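Local structure of alpha-ketoglutarate-dependent non-heme iron oxygenase EasH (Aspergillus japonicus, 5M0T) at the interface of chains A and B. The protein acts as an iron(II)- and 2-oxoglutarate-dependent oxidase in the biosynthesis of the ergot alkaloid cycloclavine. Numbering follows the deposited sequence. Chains: chain A/B, Alpha-ketoglutarate-dependent non-heme iron oxygenase EasH.

The interface of chains A and B. Residues chain A 108-109, 233, 266-267; chain B 139-140.
The first turn of helix 139-144 of chain B meets chain A at this part of the two-fold interface, with B:Pro139 set among A:Gln233, A:Ala266, A:Lys267 and the backbone of A:Glu108. Chain A buries 86 Å² of B:Pro139, against 9 Å² of B:Ile140. Polar contact comes from the A:Gln233 side-chain amide oxygen OE1, which accepts a hydrogen bond from the backbone N of B:Ile140 at 3.0 Å. The angle at the hydrogen is 166°, close to straight, and the donor lies in the carbonyl plane on a lone pair of OE1. This N-H belongs to the first turn, so A:Gln233 probably acts much like a cap on the helix start, supplied by the other subunit. Its chain is extended beyond CG (chi2 -169°), which carries the amide tip to B:Ile140. The glutamine and proline side chains pass in opposite directions, and the tip lies over one face of the ring, A:Gln233 CD 4.0 Å from B:Pro139 CD. The CD-CG-CB edge of the ring packs against A:Ala266 CB, 3.9 Å from B:Pro139 CD, and A:Lys267 CG, 4.0 Å from B:Pro139 CG. That lysine CG, beside the backbone N and anti to the carbonyl carbon (chi1 -65°), leads the contact. On the CB side of the ring, the A:Glu108 carbonyl O is 3.7 Å from B:Pro139 CB. Because the contact recurs with the chains exchanged, it probably helps to hold the two subunits in register, if the deposited dimer is the biological one.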
# COMPACT_ATOMS: atom_id res chain seq x y z
N GLU A 108 -14.29 1.73 7.10
CA GLU A 108 -14.08 1.41 5.69
C GLU A 108 -12.82 0.59 5.42
O GLU A 108 -12.80 -0.18 4.46
CB GLU A 108 -14.06 2.69 4.84
CG GLU A 108 -15.38 3.49 4.86
CD GLU A 108 -15.22 4.95 4.42
OE1 GLU A 108 -14.36 5.70 4.99
OE2 GLU A 108 -15.99 5.35 3.51
N SER A 109 -11.78 0.73 6.25
CA SER A 109 -10.49 0.04 6.00
C SER A 109 -10.09 -1.09 6.95
O SER A 109 -9.46 -2.04 6.51
CB SER A 109 -9.37 1.05 5.96
OG SER A 109 -9.64 2.00 4.94
N GLN A 233 -4.66 -0.47 3.47
CA GLN A 233 -4.78 -0.88 2.06
C GLN A 233 -3.91 -0.03 1.09
O GLN A 233 -3.64 -0.48 -0.02
CB GLN A 233 -6.23 -0.86 1.58
CG GLN A 233 -6.81 0.53 1.36
CD GLN A 233 -8.32 0.53 1.16
OE1 GLN A 233 -8.85 -0.23 0.34
NE2 GLN A 233 -9.03 1.38 1.90
N ALA A 266 -6.94 -5.69 6.25
CA ALA A 266 -7.75 -4.80 5.43
C ALA A 266 -9.15 -5.38 5.39
O ALA A 266 -9.40 -6.29 4.60
CB ALA A 266 -7.16 -4.70 4.03
N LYS A 267 -10.03 -4.88 6.26
CA LYS A 267 -11.39 -5.45 6.46
C LYS A 267 -11.41 -6.98 6.43
O LYS A 267 -12.16 -7.58 5.67
CB LYS A 267 -12.39 -4.93 5.42
CG LYS A 267 -12.71 -3.44 5.47
CD LYS A 267 -13.29 -2.93 6.79
CE LYS A 267 -14.69 -3.44 7.11
NZ LYS A 267 -15.17 -2.71 8.33
N PRO B 139 -10.35 -3.29 -0.03
CA PRO B 139 -11.70 -2.82 0.34
C PRO B 139 -12.33 -1.71 -0.53
O PRO B 139 -13.52 -1.76 -0.81
CB PRO B 139 -11.53 -2.34 1.79
CG PRO B 139 -10.36 -3.09 2.30
CD PRO B 139 -9.44 -3.30 1.14
N ILE B 140 -11.56 -0.71 -0.92
CA ILE B 140 -12.07 0.33 -1.81
C ILE B 140 -12.55 -0.24 -3.16
O ILE B 140 -13.54 0.23 -3.70
CB ILE B 140 -11.06 1.49 -2.00
CG1 ILE B 140 -11.65 2.66 -2.80
CG2 ILE B 140 -9.80 1.03 -2.72
CD1 ILE B 140 -13.00 3.16 -2.32